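Local atomic coordinates of acetone carboxylase alpha subunit (Xanthobacter autotrophicus Py2, PDB entry 5M45), a protein that belongs to the hydantoinase B/oxoprolinase family, holds a manganese ion, and assembles with further protein chains into a six-chain complex. Residues Ile110-Tyr121 with Ile146-Ile157; Trp169-Ile177 with Thr236-Ile244. All coordinates share one frame; numbering follows the deposited sequence.

Interaction 1: Ile110-Tyr121 with Ile146-Ile157; sequences IHVGTMGAAIKY and IGNVHPCDIHTI. With MN (manganese (II) ion), chain M; AE4 (3,6,9,12,15-pentaoxaheptadecan-1-ol), chain P.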
loop_
_atom_site.group_PDB
_atom_site.type_symbol
_atom_site.label_atom_id
_atom_site.label_comp_id
_atom_site.label_asym_id
_atom_site.label_seq_id
_atom_site.Cartn_x
_atom_site.Cartn_y
_atom_site.Cartn_z
ATOM N N ILE A 110 -3.681 -14.467 -20.448
ATOM C CA ILE A 110 -2.497 -14.719 -19.591
ATOM C C ILE A 110 -2.936 -15.052 -18.167
ATOM O O ILE A 110 -2.248 -15.779 -17.444
ATOM C CB ILE A 110 -1.466 -13.536 -19.626
ATOM C CG1 ILE A 110 -0.083 -13.994 -19.137
ATOM C CG2 ILE A 110 -1.967 -12.333 -18.818
ATOM C CD1 ILE A 110 1.027 -13.022 -19.476
ATOM N N HIS A 111 -4.105 -14.554 -17.762
ATOM C CA HIS A 111 -4.609 -14.774 -16.406
ATOM C C HIS A 111 -5.240 -16.135 -16.163
ATOM O O HIS A 111 -5.536 -16.483 -15.010
ATOM C CB HIS A 111 -5.516 -13.607 -15.983
ATOM C CG HIS A 111 -4.792 -12.302 -15.975
ATOM N ND1 HIS A 111 -3.890 -11.961 -14.990
ATOM C CD2 HIS A 111 -4.764 -11.288 -16.870
ATOM C CE1 HIS A 111 -3.362 -10.786 -15.271
ATOM N NE2 HIS A 111 -3.883 -10.354 -16.405
ATOM N N VAL A 112 -5.388 -16.943 -17.207
ATOM C CA VAL A 112 -5.699 -18.371 -17.041
ATOM C C VAL A 112 -4.614 -18.965 -16.102
ATOM O O VAL A 112 -4.940 -19.578 -15.074
ATOM C CB VAL A 112 -5.774 -19.128 -18.393
ATOM C CG1 VAL A 112 -5.819 -20.626 -18.190
ATOM C CG2 VAL A 112 -6.965 -18.665 -19.226
ATOM N N GLY A 113 -3.339 -18.696 -16.424
ATOM C CA GLY A 113 -2.206 -19.141 -15.610
ATOM C C GLY A 113 -2.035 -18.421 -14.290
ATOM O O GLY A 113 -1.808 -19.068 -13.272
ATOM N N THR A 114 -2.140 -17.078 -14.275
ATOM C CA THR A 114 -1.934 -16.308 -13.008
ATOM C C THR A 114 -2.986 -16.643 -11.936
ATOM O O THR A 114 -2.645 -16.847 -10.771
ATOM C CB THR A 114 -1.891 -14.792 -13.203
ATOM O OG1 THR A 114 -3.175 -14.335 -13.624
ATOM C CG2 THR A 114 -0.870 -14.398 -14.232
ATOM N N MET A 115 -4.248 -16.748 -12.311
ATOM C CA MET A 115 -5.340 -17.025 -11.325
ATOM C C MET A 115 -5.255 -18.484 -10.816
ATOM O O MET A 115 -5.491 -18.749 -9.624
ATOM C CB MET A 115 -6.728 -16.711 -11.900
ATOM C CG MET A 115 -6.978 -15.214 -12.109
ATOM S SD MET A 115 -8.646 -14.735 -12.691
ATOM C CE MET A 115 -8.753 -15.506 -14.280
ATOM N N GLY A 116 -4.869 -19.414 -11.697
ATOM C CA GLY A 116 -4.616 -20.794 -11.254
ATOM C C GLY A 116 -3.446 -20.904 -10.275
ATOM O O GLY A 116 -3.510 -21.663 -9.276
ATOM N N ALA A 117 -2.374 -20.150 -10.548
ATOM C CA ALA A 117 -1.238 -20.114 -9.640
ATOM C C ALA A 117 -1.600 -19.484 -8.276
ATOM O O ALA A 117 -1.058 -19.888 -7.264
ATOM C CB ALA A 117 -0.050 -19.411 -10.289
ATOM N N ALA A 118 -2.510 -18.520 -8.252
ATOM C CA ALA A 118 -3.008 -17.961 -6.988
ATOM C C ALA A 118 -3.823 -19.005 -6.196
ATOM O O ALA A 118 -3.658 -19.122 -4.972
ATOM C CB ALA A 118 -3.832 -16.703 -7.204
ATOM N N ILE A 119 -4.685 -19.744 -6.884
ATOM C CA ILE A 119 -5.413 -20.850 -6.251
ATOM C C ILE A 119 -4.402 -21.886 -5.671
ATOM O O ILE A 119 -4.543 -22.320 -4.525
ATOM C CB ILE A 119 -6.379 -21.528 -7.245
ATOM C CG1 ILE A 119 -7.555 -20.611 -7.576
ATOM C CG2 ILE A 119 -6.926 -22.842 -6.675
ATOM C CD1 ILE A 119 -8.281 -20.930 -8.877
ATOM N N LYS A 120 -3.368 -22.226 -6.446
ATOM C CA LYS A 120 -2.382 -23.198 -5.976
ATOM C C LYS A 120 -1.577 -22.685 -4.749
ATOM O O LYS A 120 -1.210 -23.478 -3.867
ATOM C CB LYS A 120 -1.464 -23.646 -7.127
ATOM C CG LYS A 120 -2.201 -24.450 -8.191
ATOM C CD LYS A 120 -1.464 -24.532 -9.530
ATOM C CE LYS A 120 -2.386 -25.040 -10.622
ATOM N NZ LYS A 120 -1.724 -25.178 -11.931
ATOM N N TYR A 121 -1.314 -21.374 -4.679
ATOM C CA TYR A 121 -0.713 -20.781 -3.484
ATOM C C TYR A 121 -1.607 -21.008 -2.226
ATOM O O TYR A 121 -1.108 -21.353 -1.143
ATOM C CB TYR A 121 -0.424 -19.279 -3.684
ATOM C CG TYR A 121 0.335 -18.629 -2.536
ATOM C CD1 TYR A 121 1.730 -18.678 -2.487
ATOM C CD2 TYR A 121 -0.326 -17.995 -1.491
ATOM C CE1 TYR A 121 2.437 -18.086 -1.445
ATOM C CE2 TYR A 121 0.377 -17.386 -0.438
ATOM C CZ TYR A 121 1.750 -17.439 -0.413
ATOM O OH TYR A 121 2.459 -16.881 0.605
ATOM N N ILE A 146 3.455 -13.971 -6.107
ATOM C CA ILE A 146 2.936 -15.322 -6.283
ATOM C C ILE A 146 2.476 -15.598 -7.732
ATOM O O ILE A 146 1.858 -16.640 -7.989
ATOM C CB ILE A 146 1.818 -15.657 -5.263
ATOM C CG1 ILE A 146 0.539 -14.886 -5.529
ATOM C CG2 ILE A 146 2.299 -15.377 -3.832
ATOM C CD1 ILE A 146 -0.602 -15.273 -4.622
ATOM N N GLY A 147 2.814 -14.688 -8.665
ATOM C CA GLY A 147 2.688 -14.977 -10.083
ATOM C C GLY A 147 1.986 -14.013 -11.015
ATOM O O GLY A 147 2.086 -14.200 -12.249
ATOM N N ASN A 148 1.313 -12.991 -10.497
ATOM C CA ASN A 148 0.546 -12.059 -11.336
ATOM C C ASN A 148 1.450 -11.157 -12.246
ATOM O O ASN A 148 2.616 -10.925 -11.924
ATOM C CB ASN A 148 -0.349 -11.144 -10.472
ATOM C CG ASN A 148 -1.528 -10.523 -11.256
ATOM O OD1 ASN A 148 -1.921 -11.010 -12.328
ATOM N ND2 ASN A 148 -2.116 -9.454 -10.690
ATOM N N VAL A 149 0.864 -10.620 -13.322
ATOM C CA VAL A 149 1.565 -9.740 -14.243
ATOM C C VAL A 149 1.965 -8.425 -13.570
ATOM O O VAL A 149 3.150 -8.037 -13.585
ATOM C CB VAL A 149 0.678 -9.438 -15.480
ATOM C CG1 VAL A 149 1.368 -8.397 -16.364
ATOM C CG2 VAL A 149 0.378 -10.701 -16.258
ATOM N N HIS A 150 0.984 -7.759 -12.970
ATOM C CA HIS A 150 1.209 -6.466 -12.300
ATOM C C HIS A 150 0.008 -6.122 -11.429
ATOM O O HIS A 150 -1.052 -6.721 -11.601
ATOM C CB HIS A 150 1.543 -5.314 -13.301
ATOM C CG HIS A 150 0.472 -4.989 -14.300
ATOM N ND1 HIS A 150 0.532 -3.871 -15.097
ATOM C CD2 HIS A 150 -0.684 -5.610 -14.632
ATOM C CE1 HIS A 150 -0.500 -3.855 -15.928
ATOM N NE2 HIS A 150 -1.252 -4.898 -15.666
ATOM N N PRO A 151 0.157 -5.167 -10.499
ATOM C CA PRO A 151 -0.962 -4.852 -9.589
ATOM C C PRO A 151 -2.287 -4.405 -10.242
ATOM O O PRO A 151 -3.357 -4.740 -9.724
ATOM C CB PRO A 151 -0.388 -3.767 -8.680
ATOM C CG PRO A 151 1.107 -4.052 -8.676
ATOM C CD PRO A 151 1.406 -4.465 -10.093
ATOM N N CYS A 152 -2.253 -3.741 -11.400
ATOM C CA CYS A 152 -3.477 -3.328 -12.067
ATOM C C CYS A 152 -4.400 -4.446 -12.624
ATOM O O CYS A 152 -5.552 -4.161 -13.008
ATOM C CB CYS A 152 -3.203 -2.280 -13.136
ATOM S SG CYS A 152 -2.911 -0.636 -12.420
ATOM N N ASP A 153 -3.911 -5.697 -12.698
ATOM C CA ASP A 153 -4.771 -6.803 -13.052
ATOM C C ASP A 153 -5.335 -7.447 -11.772
ATOM O O ASP A 153 -4.640 -8.230 -11.101
ATOM C CB ASP A 153 -4.052 -7.806 -13.928
ATOM C CG ASP A 153 -3.737 -7.254 -15.300
ATOM O OD1 ASP A 153 -4.410 -6.279 -15.734
ATOM O OD2 ASP A 153 -2.809 -7.766 -15.982
ATOM N N ILE A 154 -6.570 -7.107 -11.445
ATOM C CA ILE A 154 -7.180 -7.567 -10.212
ATOM C C ILE A 154 -8.005 -8.842 -10.451
ATOM O O ILE A 154 -8.860 -8.877 -11.374
ATOM C CB ILE A 154 -8.126 -6.489 -9.609
ATOM C CG1 ILE A 154 -7.427 -5.110 -9.496
ATOM C CG2 ILE A 154 -8.681 -6.964 -8.277
ATOM C CD1 ILE A 154 -6.264 -5.073 -8.534
ATOM N N HIS A 155 -7.755 -9.857 -9.624
ATOM C CA HIS A 155 -8.508 -11.124 -9.643
ATOM C C HIS A 155 -9.599 -11.177 -8.543
ATOM O O HIS A 155 -9.327 -10.798 -7.399
ATOM C CB HIS A 155 -7.619 -12.363 -9.404
ATOM C CG HIS A 155 -6.318 -12.360 -10.134
ATOM N ND1 HIS A 155 -5.216 -13.048 -9.667
ATOM C CD2 HIS A 155 -5.944 -11.799 -11.309
ATOM C CE1 HIS A 155 -4.209 -12.895 -10.522
ATOM N NE2 HIS A 155 -4.629 -12.131 -11.522
ATOM N N THR A 156 -10.786 -11.694 -8.908
ATOM C CA THR A 156 -11.820 -12.136 -7.970
ATOM C C THR A 156 -11.967 -13.651 -8.195
ATOM O O THR A 156 -12.124 -14.105 -9.331
ATOM C CB THR A 156 -13.165 -11.424 -8.195
ATOM O OG1 THR A 156 -13.034 -10.018 -7.962
ATOM C CG2 THR A 156 -14.263 -11.984 -7.251
ATOM N N ILE A 157 -11.825 -14.426 -7.118
ATOM C CA ILE A 157 -11.836 -15.905 -7.146
ATOM C C ILE A 157 -12.925 -16.448 -6.156
ATOM O O ILE A 157 -12.955 -16.075 -4.984
ATOM C CB ILE A 157 -10.431 -16.452 -6.798
ATOM C CG1 ILE A 157 -9.377 -16.040 -7.847
ATOM C CG2 ILE A 157 -10.458 -17.974 -6.707
ATOM C CD1 ILE A 157 -7.947 -16.131 -7.304
HETATM MN MN MN M . -3.117 -5.310 -16.994
HETATM C C2 AE4 P . 9.518 -32.616 -15.114
HETATM C C3 AE4 P . 8.626 -32.574 -13.874
HETATM O O4 AE4 P . 7.260 -32.742 -14.268
HETATM C C5 AE4 P . 6.363 -33.168 -13.231
HETATM C C6 AE4 P . 4.942 -32.661 -13.505
HETATM O O7 AE4 P . 4.539 -31.627 -12.593
HETATM C C8 AE4 P . 5.209 -30.380 -12.834
HETATM C C9 AE4 P . 4.788 -29.374 -11.778
HETATM C C11 AE4 P . 4.065 -27.403 -12.959
HETATM O O10 AE4 P . 3.697 -28.601 -12.281
HETATM C C12 AE4 P . 3.265 -27.300 -14.246
HETATM O O13 AE4 P . 1.997 -26.689 -14.002
HETATM C C14 AE4 P . 1.480 -26.053 -15.163
HETATM C C15 AE4 P . 0.048 -25.595 -14.910
HETATM O O16 AE4 P . 0.085 -24.465 -14.040
HETATM C C17 AE4 P . -0.019 -23.207 -14.698
HETATM C C18 AE4 P . -0.154 -22.136 -13.623
HETATM O O19 AE4 P . -1.305 -22.418 -12.794
HETATM O O HOH W 1 -0.388 -15.675 -9.499
HETATM O O HOH W 2 1.724 -19.266 -7.034
#
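The manganese site and the helix packed on one face of the seven-stranded antiparallel sheet meet where H111, in the first turn of helix 111-124, reaches D153. D153 binds the metal through OD1 at 2.0 Å, alongside NE2 of H150 at 2.3 Å, while H175 supplies a further ligand. The carboxylate also accepts a weak bond from H111: NE2 lies 2.8 Å from OD2, at the ring edge, with ring and carboxylate planes 89° apart. H111 thus acts as a second-shell residue and probably helps fix the rotation of the carboxylate. At the other side of the same ring, ND1 is 2.8 Å from T114 OG1, a bond in which either atom could donate; histidine suits the place because it offers a polar atom to each neighbour.

N148 ties the loop to the strand: its ND2 donates to D153 O at 2.8 Å, in the carbonyl plane, and its OD1 accepts a weak bond from H155 NE2. Over the H155 ring, M115 lays CG near the centre of one face, 3.6 Å from the centroid, a CH-pi contact made by a flexible, unbranched chain. Farther along the helix A118 and I119 meet I157 with apolar carbons. I146 O receives two waters, which also donate to T114 O and A117 O. G147 follows with phi at 130°, a backbone shape that glycine readily takes.

Y121 has CG anti to its own N (chi1 -174°), which turns one ring face to I146 CG2; its hydroxyl is bonded to H218 of the second subunit. On another side of the helix K120, which also pairs with D100, is extended beyond CG, passes the glycine G116 and donates from NZ to O19 of 3,6,9,12,15-pentaoxaheptadecan-1-ol at 2.9 Å.

Interaction 2: Trp169-Ile177 with Thr236-Ile244; sequences WVGGVTHVI and TRIAGCHMI. With MN (manganese (II) ion), chain M.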
loop_
_atom_site.group_PDB
_atom_site.type_symbol
_atom_site.label_atom_id
_atom_site.label_comp_id
_atom_site.label_asym_id
_atom_site.label_seq_id
_atom_site.Cartn_x
_atom_site.Cartn_y
_atom_site.Cartn_z
ATOM N N TRP A 169 -13.355 -23.996 -8.967
ATOM C CA TRP A 169 -13.264 -22.570 -8.689
ATOM C C TRP A 169 -13.579 -21.794 -9.974
ATOM O O TRP A 169 -13.407 -22.334 -11.073
ATOM C CB TRP A 169 -11.832 -22.193 -8.277
ATOM C CG TRP A 169 -11.131 -23.003 -7.192
ATOM C CD1 TRP A 169 -10.601 -24.257 -7.308
ATOM C CD2 TRP A 169 -10.870 -22.591 -5.840
ATOM N NE1 TRP A 169 -10.019 -24.652 -6.129
ATOM C CE2 TRP A 169 -10.165 -23.651 -5.211
ATOM C CE3 TRP A 169 -11.142 -21.431 -5.103
ATOM C CZ2 TRP A 169 -9.722 -23.568 -3.888
ATOM C CZ3 TRP A 169 -10.694 -21.363 -3.770
ATOM C CH2 TRP A 169 -9.998 -22.418 -3.189
ATOM N N VAL A 170 -13.981 -20.517 -9.846
ATOM C CA VAL A 170 -14.071 -19.628 -11.005
ATOM C C VAL A 170 -13.276 -18.346 -10.715
ATOM O O VAL A 170 -13.375 -17.756 -9.616
ATOM C CB VAL A 170 -15.526 -19.312 -11.421
ATOM C CG1 VAL A 170 -16.345 -18.799 -10.266
ATOM C CG2 VAL A 170 -15.579 -18.301 -12.561
ATOM N N GLY A 171 -12.479 -17.927 -11.685
ATOM C CA GLY A 171 -11.709 -16.682 -11.581
ATOM C C GLY A 171 -12.143 -15.669 -12.619
ATOM O O GLY A 171 -12.417 -16.044 -13.772
ATOM N N GLY A 172 -12.209 -14.400 -12.212
ATOM C CA GLY A 172 -12.446 -13.277 -13.126
ATOM C C GLY A 172 -11.443 -12.156 -12.915
ATOM O O GLY A 172 -11.123 -11.809 -11.766
ATOM N N VAL A 173 -10.894 -11.626 -14.008
ATOM C CA VAL A 173 -9.879 -10.557 -13.974
ATOM C C VAL A 173 -10.326 -9.355 -14.790
ATOM O O VAL A 173 -10.933 -9.529 -15.864
ATOM C CB VAL A 173 -8.500 -11.057 -14.441
ATOM C CG1 VAL A 173 -8.559 -11.615 -15.871
ATOM C CG2 VAL A 173 -7.432 -9.953 -14.357
ATOM N N THR A 174 -10.051 -8.148 -14.282
ATOM C CA THR A 174 -10.158 -6.902 -15.065
ATOM C C THR A 174 -8.861 -6.097 -14.912
ATOM O O THR A 174 -8.327 -5.973 -13.793
ATOM C CB THR A 174 -11.282 -5.958 -14.586
ATOM O OG1 THR A 174 -11.116 -5.689 -13.190
ATOM C CG2 THR A 174 -12.661 -6.543 -14.804
ATOM N N HIS A 175 -8.368 -5.535 -16.005
ATOM C CA HIS A 175 -7.332 -4.495 -15.921
ATOM C C HIS A 175 -7.967 -3.180 -15.448
ATOM O O HIS A 175 -8.807 -2.635 -16.160
ATOM C CB HIS A 175 -6.638 -4.257 -17.275
ATOM C CG HIS A 175 -5.643 -3.131 -17.222
ATOM N ND1 HIS A 175 -4.286 -3.329 -17.126
ATOM C CD2 HIS A 175 -5.833 -1.788 -17.130
ATOM C CE1 HIS A 175 -3.676 -2.158 -17.004
ATOM N NE2 HIS A 175 -4.590 -1.207 -17.013
ATOM N N VAL A 176 -7.577 -2.695 -14.261
ATOM C CA VAL A 176 -8.107 -1.402 -13.709
ATOM C C VAL A 176 -7.177 -0.238 -14.067
ATOM O O VAL A 176 -5.973 -0.442 -14.355
ATOM C CB VAL A 176 -8.356 -1.448 -12.186
ATOM C CG1 VAL A 176 -9.261 -2.634 -11.836
ATOM C CG2 VAL A 176 -7.035 -1.529 -11.375
ATOM N N ILE A 177 -7.710 0.984 -14.022
ATOM C CA ILE A 177 -6.970 2.157 -14.489
ATOM C C ILE A 177 -5.719 2.428 -13.626
ATOM O O ILE A 177 -4.629 2.686 -14.171
ATOM C CB ILE A 177 -7.859 3.429 -14.598
ATOM C CG1 ILE A 177 -9.008 3.188 -15.580
ATOM C CG2 ILE A 177 -7.002 4.661 -15.018
ATOM C CD1 ILE A 177 -10.095 4.259 -15.536
ATOM N N THR A 236 -18.214 -5.878 -11.982
ATOM C CA THR A 236 -17.997 -6.648 -13.209
ATOM C C THR A 236 -17.430 -8.053 -12.950
ATOM O O THR A 236 -17.943 -9.045 -13.484
ATOM C CB THR A 236 -17.020 -5.887 -14.183
ATOM O OG1 THR A 236 -17.642 -4.644 -14.582
ATOM C CG2 THR A 236 -16.706 -6.693 -15.405
ATOM N N ARG A 237 -16.390 -8.139 -12.123
ATOM C CA ARG A 237 -15.760 -9.434 -11.831
ATOM C C ARG A 237 -16.714 -10.363 -11.031
ATOM O O ARG A 237 -16.841 -11.562 -11.344
ATOM C CB ARG A 237 -14.446 -9.275 -11.051
ATOM C CG ARG A 237 -13.328 -8.550 -11.793
ATOM C CD ARG A 237 -12.003 -8.531 -11.021
ATOM N NE ARG A 237 -12.109 -7.932 -9.682
ATOM C CZ ARG A 237 -11.955 -6.644 -9.397
ATOM N NH1 ARG A 237 -11.686 -5.738 -10.328
ATOM N NH2 ARG A 237 -12.074 -6.239 -8.136
ATOM N N ILE A 238 -17.378 -9.809 -10.005
ATOM C CA ILE A 238 -18.284 -10.624 -9.184
ATOM C C ILE A 238 -19.470 -11.152 -10.024
ATOM O O ILE A 238 -19.894 -12.308 -9.834
ATOM C CB ILE A 238 -18.818 -9.858 -7.944
ATOM C CG1 ILE A 238 -17.679 -9.502 -7.063
ATOM C CG2 ILE A 238 -19.710 -10.771 -7.135
ATOM C CD1 ILE A 238 -18.027 -8.485 -5.981
ATOM N N ALA A 239 -20.015 -10.312 -10.919
ATOM C CA ALA A 239 -21.113 -10.727 -11.800
ATOM C C ALA A 239 -20.754 -11.956 -12.617
ATOM O O ALA A 239 -21.483 -12.948 -12.618
ATOM C CB ALA A 239 -21.535 -9.594 -12.734
ATOM N N GLY A 240 -19.639 -11.888 -13.324
ATOM C CA GLY A 240 -19.242 -13.003 -14.157
ATOM C C GLY A 240 -18.916 -14.288 -13.377
ATOM O O GLY A 240 -19.296 -15.376 -13.804
ATOM N N CYS A 241 -18.239 -14.154 -12.258
ATOM C CA CYS A 241 -17.977 -15.299 -11.368
ATOM C C CYS A 241 -19.282 -15.987 -10.940
ATOM O O CYS A 241 -19.376 -17.214 -11.026
ATOM C CB CYS A 241 -17.151 -14.899 -10.142
ATOM S SG CYS A 241 -15.407 -14.474 -10.483
ATOM N N HIS A 242 -20.278 -15.200 -10.502
ATOM C CA HIS A 242 -21.563 -15.762 -10.039
ATOM C C HIS A 242 -22.438 -16.316 -11.169
ATOM O O HIS A 242 -23.117 -17.323 -10.957
ATOM C CB HIS A 242 -22.328 -14.770 -9.121
ATOM C CG HIS A 242 -21.728 -14.660 -7.749
ATOM N ND1 HIS A 242 -22.186 -13.765 -6.801
ATOM C CD2 HIS A 242 -20.700 -15.324 -7.174
ATOM C CE1 HIS A 242 -21.486 -13.913 -5.687
ATOM N NE2 HIS A 242 -20.573 -14.849 -5.895
ATOM N N MET A 243 -22.379 -15.703 -12.357
ATOM C CA MET A 243 -23.031 -16.260 -13.568
ATOM C C MET A 243 -22.485 -17.664 -13.883
ATOM O O MET A 243 -23.256 -18.595 -14.151
ATOM C CB MET A 243 -22.842 -15.332 -14.798
ATOM C CG MET A 243 -23.617 -14.018 -14.721
ATOM S SD MET A 243 -23.140 -12.840 -15.991
ATOM C CE MET A 243 -23.827 -13.658 -17.416
ATOM N N ILE A 244 -21.167 -17.819 -13.813
ATOM C CA ILE A 244 -20.530 -19.121 -14.111
ATOM C C ILE A 244 -20.828 -20.151 -13.013
ATOM O O ILE A 244 -21.133 -21.300 -13.331
ATOM C CB ILE A 244 -19.019 -18.955 -14.400
ATOM C CG1 ILE A 244 -18.808 -18.228 -15.745
ATOM C CG2 ILE A 244 -18.294 -20.306 -14.422
ATOM C CD1 ILE A 244 -17.470 -17.486 -15.812
HETATM MN MN MN M . -3.117 -5.310 -16.994
#
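Strand 169-175 and helix 236-244 run nearly antiparallel, their N-to-C directions 155° apart and their axes 7.7 Å apart at closest approach, with G172 beneath R237 and V170 beneath C241. The strand is an inner member of the antiparallel sheet, and the helix lies on the face turned away from helix 111-124, giving a helix-sheet-helix sandwich in this part of the fold. V170, G172 and T174 form the row under helix 236-244, whereas V173 points the other way, to H111 and M115.

G172 has no side chain, and this lets the helix sit close: C241 SG rests 3.6 Å from G172 N, a compact thiol filling the place over bare backbone. V170 uses both its branches. CG1 comes within 3.5 Å of C241 O, and CG2 meets I244 CD1 at 3.8 Å, two branched apolar residues that suit the apolar end of the interface. At the other end T174 CG2 touches the aliphatic CG of R237 and the methyl of T236.

R237 is long enough to reach over the sheet and bond two neighbouring strands at once. Its CD passes 3.5 Å from G172 O, and the bend at chi3 (-57°) brings NE to T156 OG1 on the neighbouring strand. The buried head is thereby held from two directions. The outer side of the helix, including A239 and M243, packs against the chain of another protein.

H175, directed away from the helix, carries its ND1 to the manganese ion at 2.3 Å and joins H150 and D153 there. Just before it, T174 OG1 accepts a fairly straight bond from R237 NH1, 2.9 Å long and nearly in the guanidinium plane.

Overall arrangement
From the N terminus the chain runs through helix 111-124, then strand 138-141, and interaction 1 closes this loop when 146-157 returns beside the helix. The chain continues along strand 153-162 and turns back as strand 165-175, its neighbour in the antiparallel sheet. Interaction 2 opens there and closes a longer loop, holding strands 204-208 and 211-212 and helix 214-222, when helix 227-255 arrives. The two loops are in series, neither nesting nor crossing, and they fasten helices to opposite faces of one sheet. They touch directly, among other places, through the C152 O to V176 N backbone bond, and residues of 146-157 and 169-177 share the manganese ion.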